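PDB 4JIU: proabylysin from Pyrococcus abyssi, which is probably a zinc-dependent peptidase, captured here as an inactive zymogen on a small soluble scaffold related to the catalytic domains of integral membrane metallopeptidases. Local coordinates for residues 41-46 with 100-105; 54-59 with 87-92; 8-11 with 15-18. The protein carries 1 engineered substitution. One frame throughout, in Å; residues are numbered along the deposited sequence.

How the contacts relate
Along the chain, contact 3 closes first, joining helix 2-13 to the loop before strand 20-23; contact 1 then runs from the end of strand 39-42 to the C-terminal tail, with contact 2 nested inside the loop it closes. Helix 51-67, which carries the zinc-binding His60 and His64, lies at the middle of the set: its segment 54-59 touches residues of both other contacts. The centres of contacts 1 and 2 are about 13 Å apart and those of contacts 2 and 3 about 17 Å, whereas contacts 1 and 3, whose centres are about 21 Å apart, lie on opposite sides of the chain's centre. Contact 1 ties the sheet's end to the tail whose last residue, Val105, binds the zinc ion.

Contact 1 of 3, residues 41-46 with 100-105; sequences TLDPAV and LQRNMV. With ZN (zinc ion), chain B.
The flat guanidinium group of Arg102 meets the carboxylate of Asp43 at its edge, with OD2 of the aspartate lying close to the guanidinium plane, while the methyl of Ala45 comes in obliquely. The two planes stand 82° apart, so this salt bridge is not the coplanar, side-by-side pairing often found between these groups. Arg102 NH2 gives the sounder bond, 3.0 Å to Asp43 OD2, and reaches that oxygen from almost straight above the carboxylate. A second, weak bond of 3.0 Å runs from Arg102 NH1 to Asp43 OD1.

Asp43 has CG anti to the backbone nitrogen (chi1 -174°), which lets OD1 turn back onto its own chain. There it accepts a nearly straight bond (167°) from Ala45 N at 2.9 Å, met on the anti side: an Asx turn that leads strand 39-42 into the 3-10 segment beginning at Pro44. OD2 is also shared, since it accepts the backbone N-H of Leu26. The buried carboxylate is therefore fixed in its rotation by bonds to both oxygens.

In the fold, this pairing ties the exit of the strand to the tail that leaves helix 88-100, where Gln101 departs from helical geometry with positive phi. The tail ends in the metal site of a HExxH metallopeptidase: Val105 O binds the zinc ion at 2.0 Å together with His60, His64 and His72, consistent with the inactive zymogen state. Beside the salt bridge, Ala45 CB packs against the Leu100 CD2 methyl at 4.0 Å and lies 4.2 Å from Arg102 NH1.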
loop_
_atom_site.group_PDB
_atom_site.type_symbol
_atom_site.label_atom_id
_atom_site.label_comp_id
_atom_site.label_asym_id
_atom_site.label_seq_id
_atom_site.Cartn_x
_atom_site.Cartn_y
_atom_site.Cartn_z
ATOM N N THR A 41 7.775 2.102 -3.356
ATOM C CA THR A 41 8.596 1.063 -3.973
ATOM C C THR A 41 8.018 -0.281 -3.632
ATOM O O THR A 41 7.722 -0.577 -2.471
ATOM C CB THR A 41 10.034 1.210 -3.463
ATOM O OG1 THR A 41 10.549 2.505 -3.807
ATOM C CG2 THR A 41 10.922 0.170 -4.128
ATOM N N LEU A 42 7.838 -1.120 -4.669
ATOM C CA LEU A 42 7.234 -2.410 -4.566
ATOM C C LEU A 42 8.246 -3.455 -5.025
ATOM O O LEU A 42 8.874 -3.277 -6.079
ATOM C CB LEU A 42 6.029 -2.561 -5.501
ATOM C CG LEU A 42 4.930 -1.477 -5.351
ATOM C CD1 LEU A 42 3.935 -1.669 -6.478
ATOM C CD2 LEU A 42 4.331 -1.526 -3.968
ATOM N N ASP A 43 8.315 -4.542 -4.323
ATOM C CA ASP A 43 9.072 -5.718 -4.786
ATOM C C ASP A 43 8.362 -6.324 -5.983
ATOM O O ASP A 43 7.138 -6.297 -6.025
ATOM C CB ASP A 43 9.178 -6.728 -3.667
ATOM C CG ASP A 43 10.054 -7.892 -4.031
ATOM O OD1 ASP A 43 9.520 -8.868 -4.603
ATOM O OD2 ASP A 43 11.276 -7.828 -3.777
ATOM N N PRO A 44 9.084 -6.845 -6.990
ATOM C CA PRO A 44 8.410 -7.405 -8.140
ATOM C C PRO A 44 7.379 -8.475 -7.818
ATOM O O PRO A 44 6.421 -8.657 -8.610
ATOM C CB PRO A 44 9.564 -8.007 -8.962
ATOM C CG PRO A 44 10.788 -7.317 -8.511
ATOM C CD PRO A 44 10.531 -6.825 -7.117
ATOM N N ALA A 45 7.514 -9.170 -6.695
ATOM C CA ALA A 45 6.495 -10.168 -6.365
ATOM C C ALA A 45 5.100 -9.580 -6.202
ATOM O O ALA A 45 4.082 -10.271 -6.398
ATOM C CB ALA A 45 6.946 -10.853 -5.091
ATOM N N VAL A 46 5.008 -8.334 -5.828
ATOM C CA VAL A 46 3.689 -7.715 -5.684
ATOM C C VAL A 46 2.904 -7.793 -6.978
ATOM O O VAL A 46 1.692 -7.851 -6.935
ATOM C CB VAL A 46 3.873 -6.257 -5.225
ATOM C CG1 VAL A 46 2.583 -5.438 -5.209
ATOM C CG2 VAL A 46 4.480 -6.258 -3.838
ATOM N N LEU A 100 3.540 -14.614 0.241
ATOM C CA LEU A 100 4.866 -14.114 -0.017
ATOM C C LEU A 100 5.840 -14.326 1.129
ATOM O O LEU A 100 7.049 -14.207 0.894
ATOM C CB LEU A 100 4.810 -12.615 -0.373
ATOM C CG LEU A 100 4.041 -12.289 -1.662
ATOM C CD1 LEU A 100 4.132 -10.778 -1.928
ATOM C CD2 LEU A 100 4.521 -13.096 -2.860
ATOM N N GLN A 101 5.336 -14.607 2.323
ATOM C CA GLN A 101 6.139 -14.864 3.501
ATOM C C GLN A 101 7.030 -13.693 3.844
ATOM O O GLN A 101 8.096 -13.871 4.379
ATOM C CB GLN A 101 6.952 -16.155 3.309
ATOM C CG GLN A 101 6.037 -17.357 3.150
ATOM C CD GLN A 101 5.308 -17.805 4.371
ATOM O OE1 GLN A 101 5.989 -17.959 5.433
ATOM N NE2 GLN A 101 4.017 -18.066 4.306
ATOM N N ARG A 102 6.571 -12.518 3.532
ATOM C CA ARG A 102 7.279 -11.241 3.700
ATOM C C ARG A 102 6.201 -10.218 4.018
ATOM O O ARG A 102 5.044 -10.354 3.602
ATOM C CB ARG A 102 8.024 -10.830 2.434
ATOM C CG ARG A 102 8.913 -11.919 1.802
ATOM C CD ARG A 102 9.137 -11.679 0.298
ATOM N NE ARG A 102 9.948 -10.524 0.073
ATOM C CZ ARG A 102 10.360 -10.041 -1.092
ATOM N NH1 ARG A 102 10.016 -10.662 -2.228
ATOM N NH2 ARG A 102 11.088 -8.951 -0.987
ATOM N N ASN A 103 6.613 -9.198 4.735
ATOM C CA ASN A 103 5.896 -8.129 5.339
ATOM C C ASN A 103 5.890 -6.887 4.446
ATOM O O ASN A 103 6.908 -6.729 3.755
ATOM C CB ASN A 103 6.612 -7.738 6.666
ATOM C CG ASN A 103 6.830 -8.863 7.633
ATOM O OD1 ASN A 103 7.931 -9.215 8.073
ATOM N ND2 ASN A 103 5.703 -9.470 8.010
ATOM N N MET A 104 4.932 -5.955 4.385
ATOM C CA MET A 104 5.089 -4.609 3.841
ATOM C C MET A 104 5.394 -3.667 4.986
ATOM O O MET A 104 4.915 -4.004 6.099
ATOM C CB MET A 104 3.813 -4.101 3.161
ATOM C CG MET A 104 2.633 -3.750 4.059
ATOM S SD MET A 104 1.070 -3.824 3.150
ATOM C CE MET A 104 0.856 -5.578 3.034
ATOM N N VAL A 105 6.039 -2.550 4.723
ATOM C CA VAL A 105 6.243 -1.567 5.794
ATOM C C VAL A 105 4.913 -0.837 6.024
ATOM O O VAL A 105 4.462 -0.741 7.201
ATOM C CB VAL A 105 7.397 -0.624 5.418
ATOM C CG1 VAL A 105 7.563 0.449 6.464
ATOM C CG2 VAL A 105 8.693 -1.414 5.235
ATOM O OXT VAL A 105 4.260 -0.390 5.075
HETATM ZN ZN ZN B . 2.658 0.164 7.159
#

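Contact 2 of 3, residues 54-59 with 87-92; sequences MFYILI and ERAKEI
The phenol oxygen of Tyr56, whose ring packs on Ala89, is gripped by two groups beyond the segments, hydrogen-bonding to both Glu93 OE1 and His60 ND1. As His60 binds the zinc ion through NE2, Tyr56 belongs to the second shell of the metal site and is well placed to fix the rotation of that imidazole. The contact joins two helices of a zinc metallopeptidase domain: 51-67, which bears the HExxH motif, and 88-100, which supplies Glu93. Glu93 is itself held through its other oxygen by a salt bridge from Lys90.

Between the two segments themselves no hydrogen bond forms, and one tyrosine carries the whole apolar interface. With CG anti to the backbone nitrogen (chi1 177°), the Tyr56 side chain extends outward from its helix toward the neighbouring one. The CE1 corner of the ring meets Ala89, CE1 of Tyr56 lying 3.6 Å from the alanine CB; the phenol OH is 3.9 Å from the same methyl. This close approach is consistent with the small side chain of alanine. Nearer the backbone, the branch methyl CG2 of Ile92 lies against the root of the tyrosine, 3.5 Å from Tyr56 CB and 3.8 Å from Tyr56 CG.

All three touching residues are buried. Phe84 makes an edge-to-face contact with the tyrosine ring, and Trp77 and Val80 of helix 74-80 pack on both Tyr56 and Ala89. Over one face of the ring, displaced toward its rim, the carbonyl oxygen Ala89 O lies 4.0 Å above the plane of Tyr56.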
loop_
_atom_site.group_PDB
_atom_site.type_symbol
_atom_site.label_atom_id
_atom_site.label_comp_id
_atom_site.label_asym_id
_atom_site.label_seq_id
_atom_site.Cartn_x
_atom_site.Cartn_y
_atom_site.Cartn_z
ATOM N N MET A 54 -2.994 -6.415 -4.321
ATOM C CA MET A 54 -2.181 -5.289 -4.845
ATOM C C MET A 54 -2.769 -3.950 -4.414
ATOM O O MET A 54 -2.051 -3.032 -4.035
ATOM C CB MET A 54 -2.139 -5.353 -6.377
ATOM C CG MET A 54 -1.349 -6.484 -6.942
ATOM S SD MET A 54 -1.148 -6.400 -8.747
ATOM C CE MET A 54 -2.462 -7.512 -9.217
ATOM N N PHE A 55 -4.093 -3.843 -4.542
ATOM C CA PHE A 55 -4.757 -2.604 -4.159
ATOM C C PHE A 55 -4.537 -2.329 -2.665
ATOM O O PHE A 55 -4.325 -1.184 -2.283
ATOM C CB PHE A 55 -6.253 -2.667 -4.487
ATOM C CG PHE A 55 -6.916 -1.315 -4.549
ATOM C CD1 PHE A 55 -6.467 -0.335 -5.441
ATOM C CD2 PHE A 55 -8.004 -1.033 -3.718
ATOM C CE1 PHE A 55 -7.098 0.866 -5.526
ATOM C CE2 PHE A 55 -8.653 0.208 -3.846
ATOM C CZ PHE A 55 -8.185 1.136 -4.736
ATOM N N TYR A 56 -4.622 -3.365 -1.827
ATOM C CA TYR A 56 -4.342 -3.167 -0.404
ATOM C C TYR A 56 -2.985 -2.546 -0.192
ATOM O O TYR A 56 -2.787 -1.655 0.600
ATOM C CB TYR A 56 -4.534 -4.488 0.400
ATOM C CG TYR A 56 -4.147 -4.213 1.826
ATOM C CD1 TYR A 56 -5.035 -3.506 2.648
ATOM C CD2 TYR A 56 -2.927 -4.503 2.375
ATOM C CE1 TYR A 56 -4.715 -3.204 3.921
ATOM C CE2 TYR A 56 -2.569 -4.142 3.632
ATOM C CZ TYR A 56 -3.472 -3.477 4.432
ATOM O OH TYR A 56 -3.174 -3.116 5.717
ATOM N N ILE A 57 -1.953 -3.140 -0.831
ATOM C CA ILE A 57 -0.611 -2.619 -0.653
ATOM C C ILE A 57 -0.534 -1.141 -1.031
ATOM O O ILE A 57 0.068 -0.352 -0.312
ATOM C CB ILE A 57 0.418 -3.484 -1.421
ATOM C CG1 ILE A 57 0.473 -4.894 -0.815
ATOM C CG2 ILE A 57 1.767 -2.797 -1.445
ATOM C CD1 ILE A 57 1.189 -5.884 -1.639
ATOM N N LEU A 58 -1.092 -0.784 -2.180
ATOM C CA LEU A 58 -1.082 0.604 -2.601
ATOM C C LEU A 58 -1.794 1.493 -1.615
ATOM O O LEU A 58 -1.324 2.597 -1.301
ATOM C CB LEU A 58 -1.663 0.728 -4.006
ATOM C CG LEU A 58 -0.792 0.133 -5.112
ATOM C CD1 LEU A 58 -1.523 0.227 -6.445
ATOM C CD2 LEU A 58 0.554 0.784 -5.244
ATOM N N ILE A 59 -2.982 1.091 -1.144
ATOM C CA ILE A 59 -3.736 1.860 -0.174
ATOM C C ILE A 59 -2.953 1.981 1.126
ATOM O O ILE A 59 -2.930 3.099 1.698
ATOM C CB ILE A 59 -5.127 1.259 0.027
ATOM C CG1 ILE A 59 -6.066 1.498 -1.164
ATOM C CG2 ILE A 59 -5.754 1.733 1.338
ATOM C CD1 ILE A 59 -6.536 2.927 -1.312
ATOM N N GLU A 87 -12.499 -5.644 9.802
ATOM C CA GLU A 87 -11.474 -6.641 9.871
ATOM C C GLU A 87 -10.819 -6.947 8.532
ATOM O O GLU A 87 -9.907 -7.798 8.468
ATOM C CB GLU A 87 -12.027 -7.909 10.549
ATOM C CG GLU A 87 -12.519 -7.596 11.975
ATOM C CD GLU A 87 -13.700 -8.502 12.282
ATOM O OE1 GLU A 87 -14.328 -8.888 11.256
ATOM O OE2 GLU A 87 -14.006 -8.793 13.453
ATOM N N ARG A 88 -11.226 -6.288 7.475
ATOM C CA ARG A 88 -10.746 -6.716 6.123
ATOM C C ARG A 88 -9.270 -6.430 5.915
ATOM O O ARG A 88 -8.619 -7.264 5.289
ATOM C CB ARG A 88 -11.592 -6.029 5.037
ATOM C CG ARG A 88 -11.311 -6.531 3.626
ATOM C CD ARG A 88 -11.672 -7.988 3.488
ATOM N NE ARG A 88 -11.741 -8.424 2.101
ATOM C CZ ARG A 88 -12.212 -9.580 1.758
ATOM N NH1 ARG A 88 -12.690 -10.415 2.668
ATOM N NH2 ARG A 88 -12.219 -9.920 0.502
ATOM N N ALA A 89 -8.714 -5.307 6.389
ATOM C CA ALA A 89 -7.286 -5.089 6.131
ATOM C C ALA A 89 -6.430 -6.178 6.698
ATOM O O ALA A 89 -5.479 -6.649 6.083
ATOM C CB ALA A 89 -6.843 -3.770 6.792
ATOM N N LYS A 90 -6.732 -6.634 7.917
ATOM C CA LYS A 90 -5.910 -7.685 8.507
ATOM C C LYS A 90 -6.109 -8.981 7.753
ATOM O O LYS A 90 -5.152 -9.740 7.645
ATOM C CB LYS A 90 -6.223 -7.802 9.996
ATOM C CG LYS A 90 -5.542 -6.716 10.843
ATOM C CD LYS A 90 -4.012 -6.878 10.895
ATOM C CE LYS A 90 -3.303 -5.544 11.102
ATOM N NZ LYS A 90 -1.829 -5.615 10.888
ATOM N N GLU A 91 -7.283 -9.282 7.252
ATOM C CA GLU A 91 -7.542 -10.479 6.448
ATOM C C GLU A 91 -6.671 -10.451 5.171
ATOM O O GLU A 91 -6.026 -11.435 4.782
ATOM C CB GLU A 91 -8.994 -10.621 6.077
ATOM C CG GLU A 91 -9.356 -11.766 5.172
ATOM C CD GLU A 91 -8.879 -13.129 5.614
ATOM O OE1 GLU A 91 -8.853 -13.346 6.854
ATOM O OE2 GLU A 91 -8.559 -13.928 4.685
ATOM N N ILE A 92 -6.642 -9.318 4.490
ATOM C CA ILE A 92 -5.845 -9.222 3.263
ATOM C C ILE A 92 -4.369 -9.280 3.614
ATOM O O ILE A 92 -3.577 -9.911 2.905
ATOM C CB ILE A 92 -6.259 -7.994 2.461
ATOM C CG1 ILE A 92 -7.717 -8.058 2.027
ATOM C CG2 ILE A 92 -5.321 -7.800 1.279
ATOM C CD1 ILE A 92 -8.208 -9.304 1.308
#

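Contact 3 of 3, residues 8-11 with 15-18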
loop_
_atom_site.group_PDB
_atom_site.type_symbol
_atom_site.label_atom_id
_atom_site.label_comp_id
_atom_site.label_asym_id
_atom_site.label_seq_id
_atom_site.Cartn_x
_atom_site.Cartn_y
_atom_site.Cartn_z
ATOM N N HIS A 8 -6.820 5.077 -8.938
ATOM C CA HIS A 8 -8.063 4.786 -8.200
ATOM C C HIS A 8 -7.842 4.971 -6.705
ATOM O O HIS A 8 -8.727 5.485 -6.025
ATOM C CB HIS A 8 -8.550 3.360 -8.497
ATOM C CG HIS A 8 -9.099 3.130 -9.851
ATOM N ND1 HIS A 8 -10.116 3.875 -10.381
ATOM C CD2 HIS A 8 -8.777 2.205 -10.787
ATOM C CE1 HIS A 8 -10.402 3.435 -11.601
ATOM N NE2 HIS A 8 -9.602 2.419 -11.870
ATOM N N ALA A 9 -6.721 4.540 -6.174
ATOM C CA ALA A 9 -6.431 4.701 -4.754
ATOM C C ALA A 9 -6.334 6.150 -4.351
ATOM O O ALA A 9 -6.884 6.554 -3.314
ATOM C CB ALA A 9 -5.137 3.929 -4.442
ATOM N N LYS A 10 -5.634 6.974 -5.145
ATOM C CA LYS A 10 -5.579 8.416 -4.858
ATOM C C LYS A 10 -6.947 9.032 -4.891
ATOM O O LYS A 10 -7.250 9.891 -4.050
ATOM C CB LYS A 10 -4.653 9.054 -5.900
ATOM C CG LYS A 10 -3.185 8.744 -5.744
ATOM C CD LYS A 10 -2.360 9.196 -6.908
ATOM C CE LYS A 10 -2.585 10.631 -7.268
ATOM N NZ LYS A 10 -1.739 10.980 -8.436
ATOM N N ASP A 11 -7.797 8.639 -5.812
ATOM C CA ASP A 11 -9.154 9.215 -5.898
ATOM C C ASP A 11 -9.970 8.880 -4.660
ATOM O O ASP A 11 -10.663 9.738 -4.082
ATOM C CB ASP A 11 -9.800 8.756 -7.190
ATOM C CG ASP A 11 -9.268 9.393 -8.454
ATOM O OD1 ASP A 11 -8.443 10.344 -8.470
ATOM O OD2 ASP A 11 -9.663 8.934 -9.546
ATOM N N TYR A 15 -6.347 12.112 -2.400
ATOM C CA TYR A 15 -4.918 12.423 -2.202
ATOM C C TYR A 15 -4.253 12.711 -3.547
ATOM O O TYR A 15 -3.685 11.757 -4.097
ATOM C CB TYR A 15 -4.229 11.267 -1.524
ATOM C CG TYR A 15 -2.876 11.606 -0.959
ATOM C CD1 TYR A 15 -2.688 12.638 -0.047
ATOM C CD2 TYR A 15 -1.749 10.888 -1.306
ATOM C CE1 TYR A 15 -1.449 12.937 0.474
ATOM C CE2 TYR A 15 -0.507 11.161 -0.783
ATOM C CZ TYR A 15 -0.339 12.205 0.110
ATOM O OH TYR A 15 0.921 12.438 0.614
ATOM N N GLN A 16 -4.288 13.930 -3.974
ATOM C CA GLN A 16 -3.778 14.287 -5.294
ATOM C C GLN A 16 -2.384 14.806 -5.142
ATOM O O GLN A 16 -2.150 16.015 -4.950
ATOM C CB GLN A 16 -4.715 15.255 -5.983
ATOM C CG GLN A 16 -6.128 14.703 -6.264
ATOM C CD GLN A 16 -6.189 13.355 -6.928
ATOM O OE1 GLN A 16 -5.477 13.037 -7.890
ATOM N NE2 GLN A 16 -7.095 12.492 -6.438
ATOM N N ARG A 17 -1.478 13.882 -5.173
ATOM C CA ARG A 17 -0.049 14.099 -5.105
ATOM C C ARG A 17 0.560 13.210 -6.183
ATOM O O ARG A 17 0.093 12.064 -6.328
ATOM C CB ARG A 17 0.531 13.698 -3.784
ATOM C CG ARG A 17 2.017 13.853 -3.604
ATOM C CD ARG A 17 2.405 13.338 -2.215
ATOM N NE ARG A 17 3.848 13.475 -1.998
ATOM C CZ ARG A 17 4.453 13.163 -0.868
ATOM N NH1 ARG A 17 3.750 12.630 0.107
ATOM N NH2 ARG A 17 5.745 13.328 -0.711
ATOM N N PRO A 18 1.603 13.648 -6.856
ATOM C CA PRO A 18 2.214 12.852 -7.939
ATOM C C PRO A 18 3.150 11.769 -7.437
ATOM O O PRO A 18 4.349 11.750 -7.690
ATOM C CB PRO A 18 2.963 13.929 -8.752
ATOM C CG PRO A 18 3.369 14.909 -7.726
ATOM C CD PRO A 18 2.165 15.006 -6.829
HETATM O O HOH W 1 -5.820 10.438 -9.223
#
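Lys10 takes hold of the chain that follows its helix at both ends of the residue. Its backbone oxygen Lys10 O accepts a nearly straight bond (166°) from Tyr15 N at 2.9 Å, and its ammonium nitrogen NZ donates to Arg17 O at 3.0 Å, approaching from above the carbonyl plane. The second bond depends on a bend at chi3 (52°), which curls the otherwise extended lysine over the loop. With an alanine in place of Lys10, Arg17 O would probably be left without its ammonium donor, and the packing of the methylenes beyond CB against Tyr15 O would be lost.

Asp11 and Gln16 add a weaker polar pair farther out. Gln16 NE2 donates to the anti lone pair of Asp11 OD1 at 3.2 Å, the carboxylate and amide planes being turned 42° from each other. A water sits beside this pair, 2.7 Å from Asp11 OD1 and within hydrogen-bonding distance of Gln16 OE1 as well.

The lysine methylenes lie against backbone oxygens, with CB of Lys10 3.4 Å from Tyr15 O. Within the loop, Arg17 NH1 donates to Tyr15 OH at 2.9 Å, the hydroxyl lying near the guanidinium plane, while Arg17 CB sits over one face of the tyrosine ring, offset toward its rim. Arg17 NH2 goes on to Phe35 O, and the Tyr15 side chain touches Leu65 and Lys66 of helix 51-67.

A bond from Tyr15 N to the carbonyl five residues earlier has the span of the outer bond of a Schellman motif, consistent with a C-terminal cap where helix 2-13 turns toward strand 20-23.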